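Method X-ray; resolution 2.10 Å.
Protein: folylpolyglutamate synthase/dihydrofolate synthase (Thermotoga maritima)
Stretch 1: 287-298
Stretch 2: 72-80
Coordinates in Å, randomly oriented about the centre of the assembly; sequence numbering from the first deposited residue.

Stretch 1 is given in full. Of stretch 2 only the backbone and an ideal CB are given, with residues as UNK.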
# COMPACT_ATOMS: atom_id res chain seq x y z
N GLY A 287 1.64 -11.01 20.79
CA GLY A 287 1.51 -10.93 22.22
C GLY A 287 1.18 -9.54 22.79
O GLY A 287 0.91 -9.42 23.96
N LEU A 288 1.20 -8.48 22.00
CA LEU A 288 1.07 -7.16 22.55
C LEU A 288 -0.28 -6.96 23.19
O LEU A 288 -1.26 -7.44 22.71
CB LEU A 288 1.25 -6.12 21.47
CG LEU A 288 2.65 -6.04 20.88
CD1 LEU A 288 2.65 -5.27 19.51
CD2 LEU A 288 3.64 -5.46 21.86
N PRO A 289 -0.34 -6.27 24.32
CA PRO A 289 -1.61 -5.96 24.89
C PRO A 289 -2.42 -4.97 24.03
O PRO A 289 -1.91 -3.93 23.56
CB PRO A 289 -1.24 -5.39 26.25
CG PRO A 289 0.12 -4.88 26.08
CD PRO A 289 0.78 -5.79 25.15
N LEU A 290 -3.69 -5.31 23.84
CA LEU A 290 -4.57 -4.58 22.95
C LEU A 290 -5.97 -4.60 23.49
O LEU A 290 -6.40 -5.65 23.94
CB LEU A 290 -4.64 -5.26 21.59
CG LEU A 290 -4.40 -4.35 20.43
CD1 LEU A 290 -2.93 -3.88 20.50
CD2 LEU A 290 -4.67 -5.15 19.19
N SER A 291 -6.68 -3.48 23.37
CA SER A 291 -8.05 -3.40 23.80
C SER A 291 -8.88 -3.66 22.59
O SER A 291 -8.45 -3.39 21.48
CB SER A 291 -8.40 -2.03 24.41
OG SER A 291 -8.17 -0.94 23.53
N GLU A 292 -10.08 -4.16 22.83
CA GLU A 292 -11.09 -4.27 21.80
C GLU A 292 -11.48 -2.90 21.27
O GLU A 292 -11.76 -2.75 20.08
CB GLU A 292 -12.34 -4.97 22.36
CG GLU A 292 -13.39 -5.20 21.30
CD GLU A 292 -14.59 -5.93 21.82
OE1 GLU A 292 -14.41 -6.73 22.75
OE2 GLU A 292 -15.71 -5.72 21.31
N LYS A 293 -11.48 -1.88 22.13
CA LYS A 293 -11.73 -0.51 21.68
C LYS A 293 -10.77 -0.07 20.56
O LYS A 293 -11.22 0.50 19.58
CB LYS A 293 -11.66 0.48 22.85
CG LYS A 293 -12.02 1.93 22.48
CD LYS A 293 -11.74 2.90 23.63
CE LYS A 293 -12.59 4.20 23.52
NZ LYS A 293 -11.85 5.30 22.79
N ALA A 294 -9.47 -0.29 20.77
CA ALA A 294 -8.44 0.04 19.82
C ALA A 294 -8.57 -0.74 18.50
O ALA A 294 -8.31 -0.22 17.43
CB ALA A 294 -7.06 -0.22 20.42
N ILE A 295 -8.94 -2.00 18.61
CA ILE A 295 -9.12 -2.85 17.46
C ILE A 295 -10.28 -2.25 16.66
O ILE A 295 -10.18 -2.03 15.45
CB ILE A 295 -9.41 -4.32 17.92
CG1 ILE A 295 -8.15 -4.98 18.40
CG2 ILE A 295 -10.00 -5.16 16.80
CD1 ILE A 295 -8.42 -6.20 19.23
N ARG A 296 -11.40 -1.99 17.32
CA ARG A 296 -12.53 -1.46 16.58
C ARG A 296 -12.25 -0.10 15.98
O ARG A 296 -12.65 0.18 14.85
CB ARG A 296 -13.73 -1.36 17.47
CG ARG A 296 -14.25 -2.69 17.88
CD ARG A 296 -15.53 -2.61 18.71
NE ARG A 296 -15.96 -3.95 19.07
CZ ARG A 296 -16.76 -4.71 18.34
NH1 ARG A 296 -17.28 -4.25 17.21
NH2 ARG A 296 -17.08 -5.95 18.74
N GLU A 297 -11.58 0.76 16.72
CA GLU A 297 -11.35 2.11 16.24
C GLU A 297 -10.30 2.10 15.14
O GLU A 297 -10.47 2.76 14.15
CB GLU A 297 -10.96 3.07 17.36
CG GLU A 297 -10.31 4.38 16.88
CD GLU A 297 -9.88 5.28 18.03
OE1 GLU A 297 -10.80 5.81 18.67
OE2 GLU A 297 -8.63 5.46 18.28
N GLY A 298 -9.25 1.34 15.34
CA GLY A 298 -8.17 1.20 14.36
C GLY A 298 -8.66 0.67 13.04
O GLY A 298 -8.31 1.23 11.99
N UNK A 72 -2.81 1.35 12.66
CA UNK A 72 -3.95 2.07 13.17
C UNK A 72 -4.48 1.55 14.48
O UNK A 72 -4.81 2.33 15.36
CB UNK A 72 -5.07 2.05 12.13
N UNK A 73 -4.48 0.23 14.64
CA UNK A 73 -4.96 -0.36 15.88
C UNK A 73 -4.01 -0.05 17.06
O UNK A 73 -4.44 0.29 18.16
CB UNK A 73 -5.12 -1.87 15.71
N UNK A 74 -2.71 -0.17 16.79
CA UNK A 74 -1.72 0.11 17.81
C UNK A 74 -1.65 1.57 18.15
O UNK A 74 -1.47 1.92 19.31
CB UNK A 74 -0.34 -0.38 17.36
N UNK A 75 -1.81 2.42 17.15
CA UNK A 75 -1.92 3.88 17.42
C UNK A 75 -3.13 4.18 18.32
O UNK A 75 -3.00 4.93 19.25
CB UNK A 75 -2.04 4.66 16.11
N UNK A 76 -4.29 3.56 18.05
CA UNK A 76 -5.46 3.72 18.92
C UNK A 76 -5.17 3.21 20.30
O UNK A 76 -5.71 3.77 21.23
CB UNK A 76 -6.68 2.99 18.34
N UNK A 77 -4.36 2.14 20.44
CA UNK A 77 -4.09 1.57 21.75
C UNK A 77 -3.16 2.46 22.53
O UNK A 77 -3.00 2.31 23.75
CB UNK A 77 -3.50 0.17 21.62
N UNK A 78 -2.60 3.44 21.84
CA UNK A 78 -1.76 4.44 22.46
C UNK A 78 -0.29 4.12 22.37
O UNK A 78 0.50 4.79 23.02
CB UNK A 78 -2.16 4.61 23.93
N UNK A 79 0.10 3.12 21.60
CA UNK A 79 1.53 2.95 21.28
C UNK A 79 2.05 4.09 20.39
O UNK A 79 1.34 4.62 19.52
CB UNK A 79 1.76 1.61 20.59
N UNK A 80 3.33 4.41 20.57
CA UNK A 80 4.00 5.29 19.65
C UNK A 80 4.48 4.41 18.50
O UNK A 80 5.39 3.57 18.69
CB UNK A 80 5.15 6.05 20.32

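Two helices, 292-298 and 72-77, cross at 133° between their N-to-C directions with axes 7.5 Å apart at closest approach, near enough for backbone to approach backbone.

At position 72 the CA-to-CB bond points sideways, and the ideal CB lies 3.3 Å from Gly 298 O. A small or medium side chain that turns away from that carbonyl would fit, polar or not. The residue is Asn 72; its CB sits 3.4 Å from Gly 298 O, and its ND2 is hydrogen-bonded elsewhere in the structure.

Position 73 stands where the chains come closest, its CA 3.9 Å from the CA of Gly 298. A CB modelled on that glycine would fall 2.4 Å from the CA of 73, so the lack of a side chain there permits the approach. The ideal CB of 73 is 4.0 Å from Ala 294 O and 4.5 Å from Ile 295 CA, with the Leu 290 side chain beyond; Val, Leu, Ile or Met would suit. Ile 73 is found, chi1 m and chi2 t. Its CG2 reaches Leu 290 CD2 at 3.4 Å and Ile 295 CG1 at 3.9 Å.

Position 74 points away, its ideal CB 5.4 Å from Leu 290 CD1, so a longer apolar chain could still bend back to the leucines of stretch 1. Leu 74 does so: its CD2 lies 3.8 Å from Leu 290 CD1 and 3.9 Å from Leu 288 CD1.

Position 75 has nothing of stretch 1 near its ideal CB and is little constrained by it; the residue is Val 75.

Position 76 points toward stretch 1. Its ideal CB is 3.7 Å from Ala 294 O and a tight 3.1 Å from Glu 297 OE2, which favours something small: Ala, Ser, perhaps Thr. Ser 76 packs its CB 3.7 Å from Ala 294 CA. Its OG donates to the backbone of its own helix, at 2.9 Å from Asn 72 O, and lies 3.0 Å from Glu 297 OE2.

Position 77 also points toward stretch 1, with its ideal CB 3.8 Å from Ala 294 CB. Nearby, Ser 291 offers a backbone N and a hydroxyl, so a chain carrying an acceptor, such as Gln or Glu, is attractive. Gln 77 OE1 accepts from both Ser 291 OG at 2.5 Å and Ser 291 N at 2.8 Å. The same OG accepts from Ala 294 N at 3.1 Å as an N-cap, so the contact is tied to the start of helix 292-298.

At position 78, phi/psi of 96/9 would jam a CB against the preceding carbonyl, calling for glycine. Gly 78 closes a Schellman motif.

Position 79 points toward stretch 1, but its ideal CB is 7.3 Å from Pro 289 O, so a long chain is needed to reach that carbonyl; an aromatic with a donor would suit. Tyr 79 OH donates to Pro 289 O at 2.7 Å, while its CE1 lies 4.2 Å from Leu 290 CD1 at the ring edge.

Position 80 is out of reach; it is Arg 80.

Stretch 2 (72-80) NILVSQGYR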
# COMPACT_ATOMS: atom_id res chain seq x y z
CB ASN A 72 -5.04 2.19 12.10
CG ASN A 72 -4.85 3.45 11.30
OD1 ASN A 72 -4.88 4.54 11.89
ND2 ASN A 72 -4.57 3.33 10.01
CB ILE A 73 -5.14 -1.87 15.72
CG1 ILE A 73 -6.32 -2.16 14.78
CG2 ILE A 73 -5.38 -2.54 17.10
CD1 ILE A 73 -6.40 -3.63 14.36
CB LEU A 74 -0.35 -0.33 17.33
CG LEU A 74 -0.13 -1.84 17.15
CD1 LEU A 74 1.14 -2.04 16.34
CD2 LEU A 74 -0.01 -2.54 18.49
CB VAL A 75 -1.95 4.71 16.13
CG1 VAL A 75 -2.44 6.17 16.41
CG2 VAL A 75 -0.56 4.72 15.52
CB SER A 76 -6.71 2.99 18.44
OG SER A 76 -6.92 3.26 17.10
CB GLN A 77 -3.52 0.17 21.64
CG GLN A 77 -3.31 -0.52 22.98
CD GLN A 77 -4.57 -0.59 23.81
OE1 GLN A 77 -5.64 -0.93 23.30
NE2 GLN A 77 -4.45 -0.31 25.11
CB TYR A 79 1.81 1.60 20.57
CG TYR A 79 1.55 0.37 21.41
CD1 TYR A 79 0.37 -0.30 21.30
CD2 TYR A 79 2.49 -0.12 22.31
CE1 TYR A 79 0.09 -1.43 22.03
CE2 TYR A 79 2.22 -1.25 23.09
CZ TYR A 79 0.99 -1.90 22.92
OH TYR A 79 0.63 -3.02 23.61
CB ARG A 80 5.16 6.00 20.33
CG ARG A 80 5.76 7.12 19.52
CD ARG A 80 6.70 8.02 20.30
NE ARG A 80 6.21 9.38 20.11
CZ ARG A 80 6.87 10.39 19.56
NH1 ARG A 80 8.12 10.30 19.20
NH2 ARG A 80 6.25 11.53 19.40
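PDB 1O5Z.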